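Long-range contacts in PHD-type domain-containing protein (Chaetomium thermophilum, PDB 6VHF), which binds zinc and, through this C-terminal RbBP5-interacting domain of Cfp1, helps integrate Cfp1 into the histone methyltransferase complex COMPASS: residues 40-49 with 122-130; 51-59 with 130-141. All coordinates share one frame; numbering follows the deposited sequence.

Contact 1. Residues 40-49 with 122-130; sequences RREAAIAAGI and QDPRTAGMC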
loop_
_atom_site.group_PDB
_atom_site.type_symbol
_atom_site.label_atom_id
_atom_site.label_comp_id
_atom_site.label_asym_id
_atom_site.label_seq_id
_atom_site.Cartn_x
_atom_site.Cartn_y
_atom_site.Cartn_z
ATOM N N ARG A 40 4.531 19.275 -2.688
ATOM C CA ARG A 40 5.689 19.984 -2.159
ATOM C C ARG A 40 6.732 20.200 -3.240
ATOM O O ARG A 40 7.447 21.209 -3.224
ATOM C CB ARG A 40 6.296 19.210 -0.986
ATOM C CG ARG A 40 5.478 19.250 0.283
ATOM C CD ARG A 40 6.204 18.502 1.414
ATOM N NE ARG A 40 7.590 18.938 1.531
ATOM C CZ ARG A 40 7.970 20.008 2.227
ATOM N NH1 ARG A 40 7.060 20.724 2.891
ATOM N NH2 ARG A 40 9.257 20.349 2.274
ATOM N N ARG A 41 6.805 19.275 -4.196
ATOM C CA ARG A 41 7.683 19.433 -5.343
ATOM C C ARG A 41 7.203 20.569 -6.233
ATOM O O ARG A 41 7.991 21.425 -6.641
ATOM C CB ARG A 41 7.751 18.117 -6.125
ATOM C CG ARG A 41 8.662 18.199 -7.345
ATOM C CD ARG A 41 8.514 17.017 -8.304
ATOM N NE ARG A 41 9.379 17.231 -9.458
ATOM C CZ ARG A 41 8.987 17.737 -10.623
ATOM N NH1 ARG A 41 7.711 18.045 -10.829
ATOM N NH2 ARG A 41 9.878 17.926 -11.595
ATOM N N GLU A 42 5.901 20.614 -6.517
ATOM C CA GLU A 42 5.367 21.709 -7.317
ATOM C C GLU A 42 5.551 23.047 -6.608
ATOM O O GLU A 42 5.852 24.054 -7.255
ATOM C CB GLU A 42 3.893 21.448 -7.645
ATOM C CG GLU A 42 3.173 22.629 -8.298
ATOM C CD GLU A 42 1.638 22.510 -8.273
ATOM O OE1 GLU A 42 0.957 23.483 -8.705
ATOM O OE2 GLU A 42 1.122 21.465 -7.803
ATOM N N ALA A 43 5.417 23.084 -5.272
ATOM C CA ALA A 43 5.612 24.362 -4.589
ATOM C C ALA A 43 7.064 24.843 -4.696
ATOM O O ALA A 43 7.313 26.037 -4.921
ATOM C CB ALA A 43 5.199 24.277 -3.122
ATOM N N ALA A 44 8.033 23.936 -4.514
ATOM C CA ALA A 44 9.443 24.326 -4.599
ATOM C C ALA A 44 9.790 24.861 -5.987
ATOM O O ALA A 44 10.537 25.838 -6.117
ATOM C CB ALA A 44 10.334 23.133 -4.233
ATOM N N ILE A 45 9.230 24.258 -7.036
ATOM C CA ILE A 45 9.489 24.758 -8.380
ATOM C C ILE A 45 8.799 26.105 -8.598
ATOM O O ILE A 45 9.375 27.022 -9.202
ATOM C CB ILE A 45 9.073 23.710 -9.424
ATOM C CG1 ILE A 45 9.988 22.494 -9.313
ATOM C CG2 ILE A 45 9.188 24.267 -10.833
ATOM C CD1 ILE A 45 9.544 21.330 -10.153
ATOM N N ALA A 46 7.582 26.271 -8.072
ATOM C CA ALA A 46 6.873 27.536 -8.258
ATOM C C ALA A 46 7.525 28.690 -7.496
ATOM O O ALA A 46 7.337 29.861 -7.872
ATOM C CB ALA A 46 5.406 27.392 -7.837
ATOM N N ALA A 47 8.289 28.394 -6.443
ATOM C CA ALA A 47 8.861 29.457 -5.621
ATOM C C ALA A 47 10.021 30.172 -6.300
ATOM O O ALA A 47 10.482 31.198 -5.786
ATOM C CB ALA A 47 9.331 28.890 -4.275
ATOM N N GLY A 48 10.500 29.665 -7.431
ATOM C CA GLY A 48 11.632 30.288 -8.093
ATOM C C GLY A 48 12.891 30.312 -7.251
ATOM O O GLY A 48 13.561 31.347 -7.179
ATOM N N ILE A 49 13.222 29.202 -6.605
ATOM C CA ILE A 49 14.462 29.106 -5.834
ATOM C C ILE A 49 15.597 28.844 -6.815
ATOM O O ILE A 49 15.451 27.986 -7.705
ATOM C CB ILE A 49 14.410 27.993 -4.775
ATOM C CG1 ILE A 49 13.119 28.042 -3.944
ATOM C CG2 ILE A 49 15.623 28.048 -3.855
ATOM C CD1 ILE A 49 12.901 26.746 -3.129
ATOM N N GLN A 122 18.391 24.180 7.060
ATOM C CA GLN A 122 18.021 23.827 5.696
ATOM C C GLN A 122 16.603 24.299 5.363
ATOM O O GLN A 122 15.698 24.262 6.208
ATOM C CB GLN A 122 18.153 22.311 5.490
ATOM C CG GLN A 122 17.548 21.685 4.186
ATOM C CD GLN A 122 17.983 22.299 2.830
ATOM O OE1 GLN A 122 18.656 23.336 2.756
ATOM N NE2 GLN A 122 17.585 21.633 1.748
ATOM N N ASP A 123 16.448 24.740 4.109
ATOM C CA ASP A 123 15.260 25.308 3.482
ATOM C C ASP A 123 14.036 24.408 3.640
ATOM O O ASP A 123 13.978 23.319 3.049
ATOM C CB ASP A 123 15.554 25.555 2.002
ATOM C CG ASP A 123 14.577 26.527 1.364
ATOM O OD1 ASP A 123 13.419 26.609 1.819
ATOM O OD2 ASP A 123 14.984 27.249 0.424
ATOM N N PRO A 124 13.030 24.839 4.405
ATOM C CA PRO A 124 11.849 23.986 4.620
ATOM C C PRO A 124 11.127 23.641 3.339
ATOM O O PRO A 124 10.408 22.632 3.300
ATOM C CB PRO A 124 10.957 24.834 5.537
ATOM C CG PRO A 124 11.803 25.941 6.029
ATOM C CD PRO A 124 12.873 26.169 5.013
ATOM N N ARG A 125 11.285 24.446 2.283
ATOM C CA ARG A 125 10.583 24.153 1.042
ATOM C C ARG A 125 11.159 22.936 0.333
ATOM O O ARG A 125 10.476 22.356 -0.517
ATOM C CB ARG A 125 10.610 25.363 0.099
ATOM C CG ARG A 125 9.928 26.608 0.662
ATOM C CD ARG A 125 10.344 27.885 -0.104
ATOM N NE ARG A 125 11.789 28.119 -0.037
ATOM C CZ ARG A 125 12.419 29.149 -0.619
ATOM N NH1 ARG A 125 11.744 30.054 -1.340
ATOM N NH2 ARG A 125 13.739 29.268 -0.492
ATOM N N THR A 126 12.404 22.556 0.644
ATOM C CA THR A 126 13.077 21.457 -0.040
ATOM C C THR A 126 13.695 20.449 0.921
ATOM O O THR A 126 14.448 19.576 0.476
ATOM C CB THR A 126 14.174 21.998 -0.957
ATOM O OG1 THR A 126 15.184 22.616 -0.151
ATOM C CG2 THR A 126 13.609 23.017 -1.938
ATOM N N ALA A 127 13.440 20.564 2.220
ATOM C CA ALA A 127 14.062 19.666 3.184
ATOM C C ALA A 127 13.523 18.256 3.003
ATOM O O ALA A 127 12.310 18.048 2.934
ATOM C CB ALA A 127 13.800 20.145 4.614
ATOM N N GLY A 128 14.428 17.284 2.947
ATOM C CA GLY A 128 14.037 15.924 2.661
ATOM C C GLY A 128 13.819 15.644 1.196
ATOM O O GLY A 128 13.457 14.517 0.839
ATOM N N MET A 129 14.040 16.628 0.333
ATOM C CA MET A 129 13.700 16.524 -1.075
ATOM C C MET A 129 14.961 16.249 -1.879
ATOM O O MET A 129 16.024 16.803 -1.589
ATOM C CB MET A 129 13.017 17.810 -1.546
ATOM C CG MET A 129 12.244 17.695 -2.835
ATOM S SD MET A 129 11.636 19.292 -3.438
ATOM C CE MET A 129 10.362 19.714 -2.253
ATOM N N CYS A 130 14.846 15.380 -2.878
ATOM C CA CYS A 130 15.979 15.028 -3.722
ATOM C C CYS A 130 16.071 16.029 -4.857
ATOM O O CYS A 130 15.137 16.142 -5.661
ATOM C CB CYS A 130 15.839 13.624 -4.286
ATOM S SG CYS A 130 17.011 13.287 -5.600
HETATM O O HOH W 1 7.714 22.792 -0.956
#
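R40 reaches from the last turns of helix 4-46 to the loop 122-130. Its NH2 donates to P124 O at 2.8 Å, with an N-H...O angle of 162°. The oxygen lies at the guanidinium edge, and the donor in the carbonyl plane. A bend at chi3 (50°) helps turn the tip of R40 to this carbonyl. A44 CB lies 4.0 Å from M129 CE and packs on T126 CG2. M129 starts with CG anti to N and bends at chi3 (-70°), which carries CE against R40 O, 3.4 Å away. At the far end, I49 CD1 sits over the centre of one face of the R125 guanidinium, 3.5 Å from CZ.

The second shell fixes R125. R125 grips D123 side-on, in a salt bridge: NE to OD1, at 2.9 Å, and NH2 to OD2, both on syn lone pairs. OD1 also accepts R125 N from above the carboxylate plane, which closes an Asx turn. Polar links to the helix use loop carbonyls: P124 O directly, R125 O through a water that also donates to R40 O. The pairing with D123 probably balances the R125 charge and keeps its flat face turned to I49.

Contact 2. Residues 51-59 with 130-141; sequences GITKDICGY and CLRKKCKPHNGW. With ZN (zinc ion), chain B.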
loop_
_atom_site.group_PDB
_atom_site.type_symbol
_atom_site.label_atom_id
_atom_site.label_comp_id
_atom_site.label_asym_id
_atom_site.label_seq_id
_atom_site.Cartn_x
_atom_site.Cartn_y
_atom_site.Cartn_z
ATOM N N GLY A 51 18.320 27.434 -9.016
ATOM C CA GLY A 51 18.688 26.067 -9.311
ATOM C C GLY A 51 17.561 25.062 -9.235
ATOM O O GLY A 51 17.692 23.965 -9.788
ATOM N N ILE A 52 16.455 25.386 -8.569
ATOM C CA ILE A 52 15.349 24.434 -8.428
ATOM C C ILE A 52 14.448 24.653 -9.627
ATOM O O ILE A 52 13.541 25.491 -9.625
ATOM C CB ILE A 52 14.644 24.581 -7.086
ATOM C CG1 ILE A 52 15.599 24.077 -6.013
ATOM C CG2 ILE A 52 13.352 23.763 -7.032
ATOM C CD1 ILE A 52 15.266 24.547 -4.651
ATOM N N THR A 53 14.745 23.917 -10.700
ATOM C CA THR A 53 14.076 23.983 -11.984
ATOM C C THR A 53 13.053 22.846 -12.091
ATOM O O THR A 53 12.883 22.038 -11.170
ATOM C CB THR A 53 15.119 23.917 -13.111
ATOM O OG1 THR A 53 15.436 22.550 -13.392
ATOM C CG2 THR A 53 16.390 24.579 -12.680
ATOM N N LYS A 54 12.382 22.762 -13.242
ATOM C CA LYS A 54 11.406 21.719 -13.537
ATOM C C LYS A 54 12.046 20.351 -13.748
ATOM O O LYS A 54 11.337 19.346 -13.713
ATOM C CB LYS A 54 10.570 22.091 -14.776
ATOM C CG LYS A 54 9.692 23.375 -14.678
ATOM C CD LYS A 54 10.455 24.667 -14.284
ATOM C CE LYS A 54 11.651 24.967 -15.200
ATOM N NZ LYS A 54 12.376 26.156 -14.690
ATOM N N ASP A 55 13.355 20.294 -13.992
ATOM C CA ASP A 55 14.096 19.040 -14.031
ATOM C C ASP A 55 14.316 18.455 -12.644
ATOM O O ASP A 55 14.841 17.343 -12.541
ATOM C CB ASP A 55 15.465 19.251 -14.701
ATOM C CG ASP A 55 15.360 19.911 -16.056
ATOM O OD1 ASP A 55 16.053 20.934 -16.280
ATOM O OD2 ASP A 55 14.599 19.400 -16.905
ATOM N N ILE A 56 13.975 19.196 -11.585
ATOM C CA ILE A 56 14.200 18.721 -10.222
ATOM C C ILE A 56 13.449 17.414 -9.982
ATOM O O ILE A 56 12.281 17.270 -10.367
ATOM C CB ILE A 56 13.779 19.809 -9.221
ATOM C CG1 ILE A 56 14.935 20.771 -8.965
ATOM C CG2 ILE A 56 13.246 19.199 -7.918
ATOM C CD1 ILE A 56 16.126 20.114 -8.332
ATOM N N CYS A 57 14.127 16.449 -9.352
ATOM C CA CYS A 57 13.520 15.156 -9.039
ATOM C C CYS A 57 12.356 15.319 -8.067
ATOM O O CYS A 57 11.200 15.054 -8.412
ATOM C CB CYS A 57 14.563 14.203 -8.462
ATOM S SG CYS A 57 13.828 12.605 -7.891
ATOM N N GLY A 58 12.647 15.777 -6.849
ATOM C CA GLY A 58 11.610 16.102 -5.894
ATOM C C GLY A 58 11.191 14.964 -4.980
ATOM O O GLY A 58 10.352 15.180 -4.096
ATOM N N TYR A 59 11.759 13.773 -5.163
ATOM C CA TYR A 59 11.473 12.628 -4.311
ATOM C C TYR A 59 11.699 12.971 -2.845
ATOM O O TYR A 59 12.760 13.473 -2.466
ATOM C CB TYR A 59 12.359 11.454 -4.738
ATOM C CG TYR A 59 12.092 10.145 -4.047
ATOM C CD1 TYR A 59 12.794 9.790 -2.906
ATOM C CD2 TYR A 59 11.169 9.246 -4.553
ATOM C CE1 TYR A 59 12.578 8.595 -2.281
ATOM C CE2 TYR A 59 10.944 8.035 -3.931
ATOM C CZ TYR A 59 11.652 7.713 -2.790
ATOM O OH TYR A 59 11.439 6.505 -2.142
ATOM N N CYS A 130 14.846 15.380 -2.878
ATOM C CA CYS A 130 15.979 15.028 -3.722
ATOM C C CYS A 130 16.071 16.029 -4.857
ATOM O O CYS A 130 15.137 16.142 -5.661
ATOM C CB CYS A 130 15.839 13.624 -4.286
ATOM S SG CYS A 130 17.011 13.287 -5.600
ATOM N N LEU A 131 17.193 16.747 -4.925
ATOM C CA LEU A 131 17.353 17.832 -5.886
ATOM C C LEU A 131 18.143 17.413 -7.127
ATOM O O LEU A 131 18.572 18.280 -7.900
ATOM C CB LEU A 131 18.011 19.052 -5.227
ATOM C CG LEU A 131 17.223 19.874 -4.199
ATOM C CD1 LEU A 131 15.740 20.005 -4.591
ATOM C CD2 LEU A 131 17.383 19.285 -2.796
ATOM N N ARG A 132 18.333 16.112 -7.350
ATOM C CA ARG A 132 19.012 15.694 -8.567
ATOM C C ARG A 132 18.176 16.088 -9.783
ATOM O O ARG A 132 16.947 16.018 -9.754
ATOM C CB ARG A 132 19.282 14.188 -8.537
ATOM C CG ARG A 132 20.156 13.666 -9.682
ATOM C CD ARG A 132 21.670 13.876 -9.451
ATOM N NE ARG A 132 22.034 15.280 -9.232
ATOM C CZ ARG A 132 22.188 16.181 -10.200
ATOM N NH1 ARG A 132 22.014 15.832 -11.466
ATOM N NH2 ARG A 132 22.510 17.436 -9.907
ATOM N N LYS A 133 18.842 16.568 -10.835
ATOM C CA LYS A 133 18.160 16.869 -12.091
ATOM C C LYS A 133 18.222 15.651 -13.002
ATOM O O LYS A 133 19.229 14.939 -13.035
ATOM C CB LYS A 133 18.774 18.086 -12.797
ATOM C CG LYS A 133 18.466 19.453 -12.149
ATOM C CD LYS A 133 18.857 20.626 -13.066
ATOM C CE LYS A 133 18.782 21.978 -12.346
ATOM N NZ LYS A 133 19.470 21.981 -11.018
ATOM N N LYS A 134 17.141 15.420 -13.746
ATOM C CA LYS A 134 16.963 14.194 -14.527
ATOM C C LYS A 134 17.379 12.967 -13.708
ATOM O O LYS A 134 18.285 12.213 -14.066
ATOM C CB LYS A 134 17.734 14.266 -15.845
ATOM C CG LYS A 134 17.203 15.285 -16.849
ATOM C CD LYS A 134 17.722 16.683 -16.560
ATOM C CE LYS A 134 17.507 17.613 -17.748
ATOM N NZ LYS A 134 16.102 17.554 -18.249
ATOM N N CYS A 135 16.712 12.794 -12.572
ATOM C CA CYS A 135 17.111 11.754 -11.636
ATOM C C CYS A 135 16.693 10.380 -12.143
ATOM O O CYS A 135 15.684 10.231 -12.838
ATOM C CB CYS A 135 16.499 12.007 -10.271
ATOM S SG CYS A 135 16.915 10.750 -9.113
ATOM N N LYS A 136 17.494 9.370 -11.789
ATOM C CA LYS A 136 17.321 8.020 -12.318
ATOM C C LYS A 136 17.088 6.984 -11.217
ATOM O O LYS A 136 16.322 6.036 -11.433
ATOM C CB LYS A 136 18.524 7.624 -13.183
ATOM C CG LYS A 136 18.606 8.372 -14.519
ATOM C CD LYS A 136 17.222 8.631 -15.103
ATOM C CE LYS A 136 17.275 8.883 -16.597
ATOM N NZ LYS A 136 15.902 8.962 -17.162
ATOM N N PRO A 137 17.730 7.098 -10.047
ATOM C CA PRO A 137 17.302 6.266 -8.908
ATOM C C PRO A 137 15.835 6.442 -8.530
ATOM O O PRO A 137 15.211 5.494 -8.028
ATOM C CB PRO A 137 18.229 6.727 -7.776
ATOM C CG PRO A 137 19.459 7.176 -8.470
ATOM C CD PRO A 137 19.027 7.754 -9.785
ATOM N N HIS A 138 15.272 7.638 -8.747
ATOM C CA HIS A 138 13.873 7.931 -8.463
ATOM C C HIS A 138 13.089 8.234 -9.734
ATOM O O HIS A 138 12.015 8.837 -9.669
ATOM C CB HIS A 138 13.751 9.107 -7.486
ATOM C CG HIS A 138 14.606 8.987 -6.265
ATOM N ND1 HIS A 138 15.252 10.065 -5.701
ATOM C CD2 HIS A 138 14.908 7.922 -5.485
ATOM C CE1 HIS A 138 15.923 9.671 -4.636
ATOM N NE2 HIS A 138 15.731 8.375 -4.481
ATOM N N ASN A 139 13.625 7.845 -10.886
ATOM C CA ASN A 139 13.022 8.144 -12.178
ATOM C C ASN A 139 11.540 7.788 -12.209
ATOM O O ASN A 139 11.164 6.633 -11.990
ATOM C CB ASN A 139 13.776 7.369 -13.259
ATOM C CG ASN A 139 13.297 7.696 -14.653
ATOM O OD1 ASN A 139 13.146 8.866 -15.015
ATOM N ND2 ASN A 139 13.028 6.657 -15.443
ATOM N N GLY A 140 10.705 8.789 -12.476
ATOM C CA GLY A 140 9.264 8.584 -12.587
ATOM C C GLY A 140 8.575 8.131 -11.314
ATOM O O GLY A 140 7.627 7.339 -11.377
ATOM N N TRP A 141 9.014 8.625 -10.156
ATOM C CA TRP A 141 8.499 8.081 -8.904
ATOM C C TRP A 141 7.012 8.380 -8.727
ATOM O O TRP A 141 6.262 7.529 -8.232
ATOM C CB TRP A 141 9.303 8.609 -7.716
ATOM C CG TRP A 141 9.368 10.126 -7.566
ATOM C CD1 TRP A 141 10.355 10.958 -8.032
ATOM C CD2 TRP A 141 8.433 10.970 -6.867
ATOM N NE1 TRP A 141 10.081 12.257 -7.678
ATOM C CE2 TRP A 141 8.910 12.293 -6.965
ATOM C CE3 TRP A 141 7.241 10.729 -6.169
ATOM C CZ2 TRP A 141 8.237 13.375 -6.400
ATOM C CZ3 TRP A 141 6.571 11.801 -5.610
ATOM C CH2 TRP A 141 7.073 13.116 -5.729
HETATM ZN ZN ZN B . 15.868 11.534 -7.159
#
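W141 meets the 51-59 loop with most of its side chain. Its CG stands between the backbone N and the carbonyl carbon (chi1 57°), which sets the indole against Y59. W141 CB lies 3.7 Å from Y59 CD2, and CG touches the same carbon. The ring edge of Y59 is turned to the indole face, in a T-shaped pair with planes at 87°. W141 CD1 lies 3.8 Å from C57 SG. W141 NE1 donates to C57 O at 3.1 Å, in the indole plane but from above the carbonyl plane. W141 CZ2 lies 3.6 Å from G58 O.

C57 SG belongs to the non-canonical zinc finger of this domain: C57, C130, C135 and H138 bind one zinc ion, H138 through ND1. Y59 lies flat on the H138 ring, centroids 3.9 Å apart and planes at 14°. Y59 OH is hydrogen-bonded to D64. A leucine in place of W141 has no indole N-H or ring, and would probably leave C57 O to its weak bond from R41 and Y59 freer to turn.

Backbone hydrogen bonds join the loops, G58 N to C130 O at 2.8 Å and C130 N to Y59 O. K134 NZ makes a salt bridge with D55 OD2 at 2.7 Å.

The two contacts sit side by side at one end of the elongated helical chain, their centres about 11 Å apart. Their segments alternate along the sequence: 40-49, 51-59, 122-130, then 130-141. C130 belongs to both. Contact 1 lies on the end of helix 4-46, while contact 2 runs into the start of helix 141-177. Between the paired segments come helix 64-77 and the unmodelled residues 84-121. R41 links the contacts directly, with a probable hydrogen bond from NH2 to I56 O, and M129 CG packs on G58 O. The zinc site and the 122-130 loop are thereby tied to the end of helix 4-46, consistent with a single compact unit within the RbBP5-interacting domain.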